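Uncharacterized protein AF_1514 (Archaeoglobus fulgidus DSM 4304, PDB 3C0F) is of unknown function but adopts a hot dog fold, pairing a small antiparallel sheet with short helices in a two-chain assembly. Local coordinates at residues 45-50 / 56-61; 18-23 / 75-80. One frame throughout, in Å; residues are numbered along the deposited sequence.

Contact 1: residues 45-50 / 56-61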
loop_
_atom_site.group_PDB
_atom_site.type_symbol
_atom_site.label_atom_id
_atom_site.label_comp_id
_atom_site.label_asym_id
_atom_site.label_seq_id
_atom_site.Cartn_x
_atom_site.Cartn_y
_atom_site.Cartn_z
ATOM N N GLY A 45 12.704 -17.132 -2.827
ATOM C CA GLY A 45 13.887 -16.841 -2.025
ATOM C C GLY A 45 14.881 -15.925 -2.722
ATOM O O GLY A 45 15.897 -15.550 -2.137
ATOM N N TYR A 46 14.588 -15.565 -3.971
ATOM C CA TYR A 46 15.443 -14.665 -4.744
ATOM C C TYR A 46 15.615 -13.312 -4.064
ATOM O O TYR A 46 14.668 -12.771 -3.485
ATOM C CB TYR A 46 14.889 -14.454 -6.157
ATOM C CG TYR A 46 15.698 -13.472 -6.985
ATOM C CD1 TYR A 46 16.949 -13.829 -7.495
ATOM C CD2 TYR A 46 15.223 -12.185 -7.246
ATOM C CE1 TYR A 46 17.702 -12.935 -8.243
ATOM C CE2 TYR A 46 15.974 -11.280 -8.000
ATOM C CZ TYR A 46 17.209 -11.669 -8.496
ATOM O OH TYR A 46 17.963 -10.795 -9.245
ATOM N N ARG A 47 16.830 -12.775 -4.131
ATOM C CA ARG A 47 17.066 -11.394 -3.723
ATOM C C ARG A 47 18.084 -10.696 -4.618
ATOM O O ARG A 47 18.938 -11.340 -5.234
ATOM C CB ARG A 47 17.467 -11.301 -2.237
ATOM C CG ARG A 47 18.942 -11.587 -1.910
ATOM C CD ARG A 47 19.334 -13.034 -2.191
ATOM N NE ARG A 47 18.430 -14.003 -1.567
ATOM C CZ ARG A 47 18.564 -14.488 -0.335
ATOM N NH1 ARG A 47 19.572 -14.101 0.438
ATOM N NH2 ARG A 47 17.683 -15.367 0.129
ATOM N N ALA A 48 17.959 -9.376 -4.694
ATOM C CA ALA A 48 18.955 -8.517 -5.320
ATOM C C ALA A 48 19.197 -7.354 -4.359
ATOM O O ALA A 48 18.243 -6.831 -3.783
ATOM C CB ALA A 48 18.466 -8.019 -6.673
ATOM N N PRO A 49 20.470 -6.963 -4.154
ATOM C CA PRO A 49 21.669 -7.513 -4.795
ATOM C C PRO A 49 21.999 -8.928 -4.317
ATOM O O PRO A 49 21.311 -9.473 -3.445
ATOM C CB PRO A 49 22.772 -6.533 -4.371
ATOM C CG PRO A 49 22.312 -6.002 -3.068
ATOM C CD PRO A 49 20.809 -5.894 -3.195
ATOM N N GLU A 50 23.055 -9.505 -4.886
ATOM C CA GLU A 50 23.432 -10.885 -4.615
ATOM C C GLU A 50 24.099 -11.024 -3.243
ATOM O O GLU A 50 25.329 -11.000 -3.129
ATOM C CB GLU A 50 24.348 -11.394 -5.729
ATOM C CG GLU A 50 24.552 -12.895 -5.748
ATOM C CD GLU A 50 25.650 -13.316 -6.704
ATOM O OE1 GLU A 50 25.915 -12.581 -7.679
ATOM O OE2 GLU A 50 26.251 -14.386 -6.475
ATOM N N GLU A 56 20.521 -13.304 8.511
ATOM C CA GLU A 56 19.069 -13.105 8.560
ATOM C C GLU A 56 18.610 -11.908 7.741
ATOM O O GLU A 56 19.019 -10.774 8.005
ATOM N N LYS A 57 17.755 -12.172 6.751
ATOM C CA LYS A 57 17.242 -11.155 5.810
ATOM C C LYS A 57 18.310 -10.153 5.333
ATOM O O LYS A 57 18.155 -8.942 5.526
ATOM C CB LYS A 57 16.037 -10.411 6.410
ATOM C CG LYS A 57 14.872 -11.305 6.827
ATOM C CD LYS A 57 13.774 -10.498 7.509
ATOM N N PRO A 58 19.397 -10.651 4.701
ATOM C CA PRO A 58 20.524 -9.785 4.318
ATOM C C PRO A 58 20.167 -8.652 3.348
ATOM O O PRO A 58 20.817 -7.606 3.369
ATOM C CB PRO A 58 21.516 -10.761 3.670
ATOM C CG PRO A 58 20.693 -11.931 3.255
ATOM C CD PRO A 58 19.639 -12.053 4.309
ATOM N N TRP A 59 19.150 -8.866 2.512
ATOM C CA TRP A 59 18.681 -7.846 1.565
ATOM C C TRP A 59 18.083 -6.643 2.303
ATOM O O TRP A 59 18.182 -5.509 1.833
ATOM C CB TRP A 59 17.652 -8.436 0.594
ATOM C CG TRP A 59 16.469 -9.017 1.295
ATOM C CD1 TRP A 59 15.316 -8.369 1.632
ATOM C CD2 TRP A 59 16.332 -10.358 1.774
ATOM N NE1 TRP A 59 14.467 -9.224 2.288
ATOM C CE2 TRP A 59 15.065 -10.452 2.391
ATOM C CE3 TRP A 59 17.158 -11.492 1.743
ATOM C CZ2 TRP A 59 14.599 -11.635 2.970
ATOM C CZ3 TRP A 59 16.693 -12.669 2.317
ATOM C CH2 TRP A 59 15.424 -12.730 2.923
ATOM N N GLU A 60 17.463 -6.906 3.453
ATOM C CA GLU A 60 16.874 -5.857 4.278
ATOM C C GLU A 60 17.957 -5.108 5.053
ATOM O O GLU A 60 17.947 -3.876 5.108
ATOM C CB GLU A 60 15.820 -6.440 5.222
ATOM C CG GLU A 60 15.100 -5.399 6.070
ATOM C CD GLU A 60 13.808 -5.918 6.674
ATOM O OE1 GLU A 60 13.747 -7.108 7.049
ATOM O OE2 GLU A 60 12.850 -5.127 6.775
ATOM N N VAL A 61 18.887 -5.860 5.641
ATOM C CA VAL A 61 20.031 -5.281 6.346
ATOM C C VAL A 61 20.824 -4.361 5.412
ATOM O O VAL A 61 21.157 -3.234 5.781
ATOM C CB VAL A 61 20.949 -6.378 6.954
ATOM C CG1 VAL A 61 22.138 -5.755 7.682
ATOM C CG2 VAL A 61 20.157 -7.275 7.902
#
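The carbonyl O of Gly45 is gripped twice by the guanidinium of Arg47, the residue that carries strand 47-48 onto Trp59 and Pro58 of the following helix. Arg47 NE donates to Gly45 O over 3.0 Å, and Arg47 NH2 reaches the same Gly45 O over 2.9 Å. Both bonds run in the carbonyl plane, and the oxygen sits at the guanidinium edge, nearly exactly in its plane. This side-on hold fixes the rotation of the planar group, while the remaining nitrogen, NH1, bonds to the carbonyl O of Val51, so that one arginine ties together the backbone before strand 47-48 and the backbone after it.

A charged group fixed in this way can serve as a packing surface. Trp59 CZ3 lies over one guanidinium face, 3.6 Å from Arg47 NH2 and offset toward the rim. The two planes stand 73° apart, so the indole leans its benzo side against the group instead of lying flat on it. Arg47 reaches this place by folding: CG sits between the backbone N and the carbonyl carbon (chi1 81°), and further bends at chi2 and chi3 turn the chain back toward Gly45. Its CB meanwhile packs 4.0 Å from Trp59 CB. Pro58 adds a smaller touch, its CG 3.7 Å from Arg47 NH1.

Lys57, at the N-cap position, sets its CA over one face of the indole, and His40 stacks its ring with Trp59. On the strand side, Ala48 exchanges backbone hydrogen bonds with Val39. The start of helix 58-65 is thereby brought against strand 47-48, outermost in the antiparallel sheet within this chain, and its neighbour 33-41, in helix-on-sheet packing consistent with the hot dog fold assigned to this protein.

Contact 2: residues 18-23 / 75-80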
loop_
_atom_site.group_PDB
_atom_site.type_symbol
_atom_site.label_atom_id
_atom_site.label_comp_id
_atom_site.label_asym_id
_atom_site.label_seq_id
_atom_site.Cartn_x
_atom_site.Cartn_y
_atom_site.Cartn_z
ATOM N N GLU A 18 9.162 -7.980 -12.826
ATOM C CA GLU A 18 9.125 -6.717 -13.569
ATOM C C GLU A 18 7.833 -5.940 -13.293
ATOM O O GLU A 18 7.869 -4.736 -13.033
ATOM C CB GLU A 18 9.291 -6.966 -15.073
ATOM C CG GLU A 18 9.251 -5.700 -15.934
ATOM C CD GLU A 18 9.569 -5.951 -17.402
ATOM O OE1 GLU A 18 9.526 -7.117 -17.851
ATOM O OE2 GLU A 18 9.861 -4.967 -18.115
ATOM N N GLU A 19 6.704 -6.642 -13.349
ATOM C CA GLU A 19 5.399 -6.041 -13.077
ATOM C C GLU A 19 5.305 -5.496 -11.653
ATOM O O GLU A 19 4.825 -4.376 -11.448
ATOM C CB GLU A 19 4.278 -7.049 -13.340
ATOM C CG GLU A 19 4.019 -7.303 -14.819
ATOM C CD GLU A 19 3.074 -8.467 -15.072
ATOM O OE1 GLU A 19 2.883 -9.308 -14.165
ATOM O OE2 GLU A 19 2.528 -8.541 -16.192
ATOM N N ALA A 20 5.769 -6.287 -10.684
ATOM C CA ALA A 20 5.756 -5.892 -9.277
ATOM C C ALA A 20 6.650 -4.679 -9.018
ATOM O O ALA A 20 6.277 -3.779 -8.256
ATOM C CB ALA A 20 6.169 -7.060 -8.387
ATOM N N GLU A 21 7.823 -4.661 -9.651
ATOM C CA GLU A 21 8.753 -3.539 -9.522
ATOM C C GLU A 21 8.159 -2.251 -10.082
ATOM O O GLU A 21 8.275 -1.193 -9.463
ATOM C CB GLU A 21 10.106 -3.841 -10.178
ATOM C CG GLU A 21 11.119 -2.699 -10.017
ATOM C CD GLU A 21 12.559 -3.144 -10.150
ATOM O OE1 GLU A 21 12.909 -4.210 -9.604
ATOM O OE2 GLU A 21 13.346 -2.414 -10.788
ATOM N N ARG A 22 7.512 -2.356 -11.242
ATOM C CA ARG A 22 6.829 -1.215 -11.858
ATOM C C ARG A 22 5.733 -0.663 -10.937
ATOM O O ARG A 22 5.652 0.551 -10.733
ATOM C CB ARG A 22 6.265 -1.598 -13.229
ATOM C CG ARG A 22 5.733 -0.427 -14.057
ATOM C CD ARG A 22 5.476 -0.830 -15.512
ATOM N NE ARG A 22 4.386 -1.798 -15.649
ATOM C CZ ARG A 22 4.550 -3.096 -15.903
ATOM N NH1 ARG A 22 5.767 -3.606 -16.061
ATOM N NH2 ARG A 22 3.490 -3.886 -16.006
ATOM N N TYR A 23 4.916 -1.558 -10.373
ATOM C CA TYR A 23 3.886 -1.188 -9.385
ATOM C C TYR A 23 4.480 -0.452 -8.177
ATOM O O TYR A 23 3.960 0.588 -7.753
ATOM C CB TYR A 23 3.132 -2.432 -8.890
ATOM C CG TYR A 23 1.906 -2.826 -9.687
ATOM C CD1 TYR A 23 1.913 -3.963 -10.498
ATOM C CD2 TYR A 23 0.726 -2.085 -9.607
ATOM C CE1 TYR A 23 0.785 -4.341 -11.225
ATOM C CE2 TYR A 23 -0.408 -2.453 -10.326
ATOM C CZ TYR A 23 -0.371 -3.580 -11.134
ATOM O OH TYR A 23 -1.485 -3.949 -11.848
ATOM N N ASN A 75 2.371 -8.334 -3.705
ATOM C CA ASN A 75 2.195 -9.778 -3.520
ATOM C C ASN A 75 3.415 -10.412 -2.824
ATOM O O ASN A 75 3.745 -10.021 -1.701
ATOM C CB ASN A 75 1.819 -10.465 -4.844
ATOM C CG ASN A 75 0.439 -10.049 -5.348
ATOM O OD1 ASN A 75 -0.236 -9.215 -4.738
ATOM N ND2 ASN A 75 0.017 -10.628 -6.472
ATOM N N GLN A 76 4.099 -11.343 -3.492
ATOM C CA GLN A 76 5.233 -12.059 -2.888
ATOM C C GLN A 76 6.550 -11.270 -2.835
ATOM O O GLN A 76 7.528 -11.733 -2.242
ATOM C CB GLN A 76 5.464 -13.409 -3.587
ATOM C CG GLN A 76 6.011 -13.318 -5.013
ATOM C CD GLN A 76 4.927 -13.353 -6.077
ATOM O OE1 GLN A 76 3.858 -12.762 -5.918
ATOM N NE2 GLN A 76 5.203 -14.053 -7.174
ATOM N N PHE A 77 6.578 -10.099 -3.465
ATOM C CA PHE A 77 7.810 -9.308 -3.579
ATOM C C PHE A 77 7.879 -8.201 -2.531
ATOM O O PHE A 77 6.866 -7.581 -2.212
ATOM C CB PHE A 77 7.933 -8.698 -4.981
ATOM C CG PHE A 77 7.974 -9.713 -6.088
ATOM C CD1 PHE A 77 9.183 -10.289 -6.476
ATOM C CD2 PHE A 77 6.804 -10.092 -6.748
ATOM C CE1 PHE A 77 9.229 -11.235 -7.503
ATOM C CE2 PHE A 77 6.839 -11.039 -7.778
ATOM C CZ PHE A 77 8.052 -11.612 -8.153
ATOM N N GLU A 78 9.074 -7.968 -1.993
ATOM C CA GLU A 78 9.314 -6.819 -1.115
ATOM C C GLU A 78 10.402 -5.951 -1.723
ATOM O O GLU A 78 11.454 -6.452 -2.128
ATOM C CB GLU A 78 9.704 -7.238 0.309
ATOM C CG GLU A 78 8.734 -8.199 0.987
ATOM C CD GLU A 78 9.138 -9.645 0.792
ATOM O OE1 GLU A 78 10.330 -9.956 0.996
ATOM O OE2 GLU A 78 8.270 -10.471 0.438
ATOM N N PHE A 79 10.129 -4.652 -1.788
ATOM C CA PHE A 79 11.053 -3.681 -2.360
ATOM C C PHE A 79 11.439 -2.665 -1.297
ATOM O O PHE A 79 10.576 -2.099 -0.632
ATOM C CB PHE A 79 10.400 -2.957 -3.541
ATOM C CG PHE A 79 10.019 -3.865 -4.675
ATOM C CD1 PHE A 79 10.919 -4.126 -5.698
ATOM C CD2 PHE A 79 8.756 -4.456 -4.720
ATOM C CE1 PHE A 79 10.575 -4.972 -6.755
ATOM C CE2 PHE A 79 8.401 -5.304 -5.774
ATOM C CZ PHE A 79 9.314 -5.565 -6.788
ATOM N N TYR A 80 12.738 -2.435 -1.146
ATOM C CA TYR A 80 13.232 -1.479 -0.163
ATOM C C TYR A 80 13.818 -0.257 -0.865
ATOM O O TYR A 80 14.791 -0.369 -1.621
ATOM C CB TYR A 80 14.255 -2.147 0.763
ATOM C CG TYR A 80 13.660 -3.252 1.608
ATOM C CD1 TYR A 80 13.176 -2.991 2.890
ATOM C CD2 TYR A 80 13.561 -4.557 1.118
ATOM C CE1 TYR A 80 12.616 -4.005 3.668
ATOM C CE2 TYR A 80 13.003 -5.576 1.885
ATOM C CZ TYR A 80 12.531 -5.290 3.156
ATOM O OH TYR A 80 11.980 -6.295 3.916
#
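Ala20 meets Phe77 and Phe79 where helix 17-23 lies against strand 77-84, a helix-on-sheet contact within the hot dog fold. The short segments of helix and strand run 43° apart in direction, their axes approaching to 9.3 Å.

The apolar contacts centre on the alanine. Its small CB touches both aromatic side chains, 3.5 Å from Phe77 CD2 and 3.8 Å from Phe79 CZ. Val15 and Val74 also touch Ala20, and Val39 of the neighbouring strand touches Phe79, extending the buried layer beyond the pair.

Contacts of ring with backbone form a second class. Phe79 pushes the end of its ring against the helix itself, CZ lying 3.4 Å from Glu21 N and 3.6 Å from Ala20 C. The CB of Phe79 already points toward the helix, and with CG anti to the carbonyl carbon (chi1 -62°) the ring runs on until its CZ end meets the Ala20-Glu21 backbone. Exchanging Phe79 for an alanine would remove the whole ring and is likely to open a gap beside Ala20 and Glu21, leaving this turn of the helix without its main support from the strand.

Mixed contacts come last, with Glu21 lying across Phe79 at about a right angle. Glu21 CB packs 3.6 Å from Phe79 CE1, and the carboxylate plane stands 83° from the ring, with Glu21 OE1 3.8 Å from that same CE1.

Overall arrangement
The two contacts illustrate how one sheet can hold helices on opposite faces. Their centres lie 14 Å apart, and both segments of contact 1 fall in the chain between the two halves of contact 2. Strand 77-84 alternates its side chains: Phe77 and Phe79 face helix 17-23, while Tyr80 turns to helix 58-65. There Tyr80 CE2 packs 3.6 Å from Trp59 CD1, and Tyr80 OH probably hydrogen-bonds Glu60 OE2. Strand 33-41, next to both 47-48 and 77-84, completes the link, since His40 stacks on Trp59 and bonds to Glu78. Contact 2 is buried, contact 1 partly so, and together they join both helices to one sheet.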